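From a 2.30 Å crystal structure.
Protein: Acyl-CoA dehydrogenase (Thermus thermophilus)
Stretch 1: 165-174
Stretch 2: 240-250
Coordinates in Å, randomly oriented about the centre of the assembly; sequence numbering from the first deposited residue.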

# COMPACT_ATOMS: atom_id res chain seq x y z
N THR B 165 -15.72 -32.96 -24.31
CA THR B 165 -16.05 -33.79 -25.47
C THR B 165 -17.30 -34.62 -25.20
O THR B 165 -17.47 -35.17 -24.11
CB THR B 165 -14.89 -34.74 -25.83
OG1 THR B 165 -14.39 -35.37 -24.64
CG2 THR B 165 -13.77 -33.98 -26.52
N LEU B 166 -18.16 -34.71 -26.21
CA LEU B 166 -19.40 -35.46 -26.12
C LEU B 166 -19.13 -36.96 -26.24
O LEU B 166 -18.56 -37.41 -27.23
CB LEU B 166 -20.35 -35.03 -27.23
CG LEU B 166 -21.78 -35.57 -27.13
CD1 LEU B 166 -22.40 -35.07 -25.83
CD2 LEU B 166 -22.59 -35.10 -28.32
N SER B 167 -19.55 -37.72 -25.24
CA SER B 167 -19.35 -39.17 -25.22
C SER B 167 -19.98 -39.89 -26.40
O SER B 167 -20.80 -39.31 -27.12
CB SER B 167 -19.93 -39.75 -23.93
OG SER B 167 -21.32 -39.51 -23.88
N GLU B 168 -19.58 -41.15 -26.59
CA GLU B 168 -20.10 -41.97 -27.69
C GLU B 168 -21.62 -41.97 -27.58
O GLU B 168 -22.33 -41.68 -28.55
CB GLU B 168 -19.58 -43.40 -27.57
CG GLU B 168 -18.91 -43.95 -28.83
CD GLU B 168 -17.47 -43.48 -29.02
OE1 GLU B 168 -16.65 -43.74 -28.11
OE2 GLU B 168 -17.16 -42.86 -30.06
N ASP B 169 -22.10 -42.28 -26.38
CA ASP B 169 -23.52 -42.32 -26.07
C ASP B 169 -24.22 -41.06 -26.58
O ASP B 169 -25.18 -41.13 -27.34
CB ASP B 169 -23.72 -42.43 -24.56
CG ASP B 169 -25.17 -42.38 -24.16
OD1 ASP B 169 -25.45 -42.33 -22.94
OD2 ASP B 169 -26.04 -42.39 -25.05
N GLY B 170 -23.72 -39.91 -26.15
CA GLY B 170 -24.31 -38.65 -26.56
C GLY B 170 -25.15 -38.05 -25.44
O GLY B 170 -25.73 -36.98 -25.58
N LYS B 171 -25.19 -38.76 -24.31
CA LYS B 171 -25.96 -38.32 -23.15
C LYS B 171 -25.11 -37.55 -22.14
O LYS B 171 -25.64 -36.87 -21.27
CB LYS B 171 -26.61 -39.52 -22.46
CG LYS B 171 -27.90 -40.02 -23.10
CD LYS B 171 -28.62 -40.98 -22.16
CE LYS B 171 -30.02 -41.36 -22.65
NZ LYS B 171 -30.02 -42.12 -23.93
N HIS B 172 -23.78 -37.66 -22.25
CA HIS B 172 -22.89 -36.97 -21.33
C HIS B 172 -21.74 -36.24 -22.01
O HIS B 172 -21.42 -36.50 -23.17
CB HIS B 172 -22.31 -37.96 -20.31
CG HIS B 172 -23.35 -38.69 -19.51
ND1 HIS B 172 -24.18 -39.64 -20.07
CD2 HIS B 172 -23.68 -38.61 -18.20
CE1 HIS B 172 -24.99 -40.11 -19.13
NE2 HIS B 172 -24.71 -39.50 -17.99
N TYR B 173 -21.12 -35.32 -21.28
CA TYR B 173 -19.97 -34.57 -21.75
C TYR B 173 -18.82 -34.92 -20.81
O TYR B 173 -19.01 -34.99 -19.60
CB TYR B 173 -20.24 -33.06 -21.70
CG TYR B 173 -20.79 -32.48 -22.99
CD1 TYR B 173 -20.05 -32.53 -24.17
CD2 TYR B 173 -22.04 -31.86 -23.02
CE1 TYR B 173 -20.55 -32.00 -25.35
CE2 TYR B 173 -22.54 -31.32 -24.20
CZ TYR B 173 -21.79 -31.39 -25.36
OH TYR B 173 -22.27 -30.85 -26.54
N ILE B 174 -17.64 -35.18 -21.37
CA ILE B 174 -16.49 -35.53 -20.54
C ILE B 174 -15.58 -34.32 -20.37
O ILE B 174 -15.07 -33.77 -21.36
CB ILE B 174 -15.67 -36.67 -21.18
CG1 ILE B 174 -16.59 -37.82 -21.59
CG2 ILE B 174 -14.63 -37.17 -20.18
CD1 ILE B 174 -15.89 -38.93 -22.33
N VAL B 240 -20.70 -35.19 -17.45
CA VAL B 240 -21.69 -34.16 -17.24
C VAL B 240 -22.85 -34.34 -18.22
O VAL B 240 -22.67 -34.29 -19.43
CB VAL B 240 -21.07 -32.76 -17.41
CG1 VAL B 240 -22.12 -31.69 -17.21
CG2 VAL B 240 -19.95 -32.56 -16.40
N PRO B 241 -24.06 -34.56 -17.68
CA PRO B 241 -25.26 -34.74 -18.51
C PRO B 241 -25.42 -33.60 -19.52
O PRO B 241 -25.23 -32.43 -19.18
CB PRO B 241 -26.38 -34.77 -17.48
CG PRO B 241 -25.73 -35.46 -16.32
CD PRO B 241 -24.37 -34.78 -16.26
N VAL B 242 -25.75 -33.95 -20.75
CA VAL B 242 -25.94 -32.95 -21.79
C VAL B 242 -26.84 -31.80 -21.35
O VAL B 242 -26.62 -30.65 -21.75
CB VAL B 242 -26.54 -33.59 -23.05
CG1 VAL B 242 -26.61 -32.56 -24.17
CG2 VAL B 242 -25.72 -34.78 -23.47
N GLU B 243 -27.85 -32.08 -20.53
CA GLU B 243 -28.76 -31.03 -20.09
C GLU B 243 -28.13 -30.12 -19.04
O GLU B 243 -28.75 -29.14 -18.59
CB GLU B 243 -30.06 -31.63 -19.54
CG GLU B 243 -29.91 -32.52 -18.31
CD GLU B 243 -29.59 -33.97 -18.65
OE1 GLU B 243 -29.64 -34.80 -17.71
OE2 GLU B 243 -29.28 -34.28 -19.82
N ASN B 244 -26.91 -30.43 -18.63
CA ASN B 244 -26.22 -29.61 -17.65
C ASN B 244 -25.45 -28.48 -18.30
O ASN B 244 -24.72 -27.75 -17.63
CB ASN B 244 -25.27 -30.45 -16.80
CG ASN B 244 -25.97 -31.14 -15.66
OD1 ASN B 244 -27.09 -30.79 -15.29
ND2 ASN B 244 -25.30 -32.12 -15.07
N VAL B 245 -25.61 -28.35 -19.61
CA VAL B 245 -24.94 -27.28 -20.33
C VAL B 245 -25.65 -25.98 -19.99
O VAL B 245 -26.86 -25.85 -20.22
CB VAL B 245 -25.02 -27.50 -21.85
CG1 VAL B 245 -24.54 -26.25 -22.57
CG2 VAL B 245 -24.18 -28.69 -22.24
N LEU B 246 -24.90 -25.03 -19.42
CA LEU B 246 -25.43 -23.74 -19.03
C LEU B 246 -25.32 -22.76 -20.19
O LEU B 246 -24.21 -22.42 -20.62
CB LEU B 246 -24.66 -23.19 -17.83
CG LEU B 246 -25.49 -22.44 -16.78
CD1 LEU B 246 -24.59 -21.94 -15.66
CD2 LEU B 246 -26.22 -21.28 -17.43
N GLY B 247 -26.46 -22.30 -20.69
CA GLY B 247 -26.46 -21.37 -21.80
C GLY B 247 -26.32 -22.08 -23.13
O GLY B 247 -26.80 -23.21 -23.28
N GLU B 248 -25.66 -21.44 -24.08
CA GLU B 248 -25.46 -22.01 -25.41
C GLU B 248 -23.99 -22.37 -25.64
O GLU B 248 -23.09 -21.63 -25.23
CB GLU B 248 -25.92 -21.03 -26.49
CG GLU B 248 -27.35 -20.53 -26.32
CD GLU B 248 -27.86 -19.79 -27.55
OE1 GLU B 248 -27.28 -18.74 -27.91
OE2 GLU B 248 -28.85 -20.26 -28.16
N ILE B 249 -23.75 -23.48 -26.32
CA ILE B 249 -22.40 -23.94 -26.61
C ILE B 249 -21.63 -22.92 -27.45
O ILE B 249 -22.09 -22.52 -28.53
CB ILE B 249 -22.42 -25.28 -27.36
CG1 ILE B 249 -23.28 -26.29 -26.59
CG2 ILE B 249 -21.01 -25.82 -27.51
CD1 ILE B 249 -23.51 -27.58 -27.33
N GLY B 250 -20.47 -22.49 -26.96
CA GLY B 250 -19.68 -21.52 -27.69
C GLY B 250 -19.98 -20.09 -27.25
O GLY B 250 -19.26 -19.16 -27.59

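The two stretches meet as a short antiparallel β-ladder, closed by three backbone hydrogen bonds and backed by a small apolar cluster in which Tyr173 lies against Val240, Val242 and Val245, its phenol oxygen reaching the side chain of Ile249. Stretch 1 supplies a hairpin-like segment: Thr165 and Ile174 pair through Thr165 N to Ile174 O (3.1 Å) and Ile174 N to Thr165 O (2.7 Å), and Ser167 N reaches His172 O at 3.0 Å. The second arm of this hairpin, 172-174, is the one that pairs with the end of the strand at Val240 and Pro241. Tyr173 and Val240 form a hydrogen-bonded pair, with Tyr173 N donating to Val240 O (2.6 Å) and Val240 N donating to Tyr173 O (2.7 Å); their CA atoms are 4.8 Å apart. One step along, His172 and Pro241 form the non-hydrogen-bonded pair, CA to CA 4.3 Å. Proline suits this position because its nitrogen has no hydrogen to give and the ladder asks for none here. The third bond, Val242 N to Lys171 O, is 3.0 Å long and nearly straight at 165°, and it extends the pairing just as stretch 2 leaves the strand. Two CA-H...O contacts fill the spaces between these bonds: Pro241 CA to Lys171 O at 3.5 Å and His172 CA to Val240 O at 3.3 Å, so each of the two carbonyls serves both an amide and a CA.

Side chains alternate across the sheet. His172 and Pro241 share one face, where the imidazole lies obliquely beside the proline, His172 CD2 to Pro241 CG 4.2 Å. Tyr173 and Val240 share the other, and both are buried, with Tyr173 CB 4.4 Å from Val240 CB. Tyr173, with chi1 at -93°, between wells, gives up 115 Å² to stretch 2, the largest share of any residue in a contact that buries 397 Å² in all. Its long ring reaches past its strand partner: Tyr173 CE2 lies 3.7 Å from Val245 CG2 and 4.3 Å from Val242 CG1, while Tyr173 OH approaches Ile249 CD1 at 3.6 Å.

The chain can bring these residues together because stretch 2 bends after Pro241. A 3-10 segment spans 242-244, with Asn244 N bonded to Pro241 O (2.7 Å), and Val245 then points its CA-to-CB bond toward stretch 1, as Ile249 does farther on. The CA-to-CB bond of Val242 points sideways at the bend, and Val242 CG2 comes within 3.0 Å of Gly170 O, a tight approach, and 4.1 Å of Leu166 CD1. Gly170, at phi 104° and psi 0°, adopts backbone angles that would jam a CB against the preceding carbonyl, so glycine fits the turn. Ser167 braces that turn from within: Ser167 OG donates to His172 O (3.1 Å) and accepts a weak bond from Gly170 N (3.3 Å). The CA-to-CB bond of Lys171 points away, and its contacts with stretch 2 are made through its backbone carbonyl O, leaving its side chain exposed.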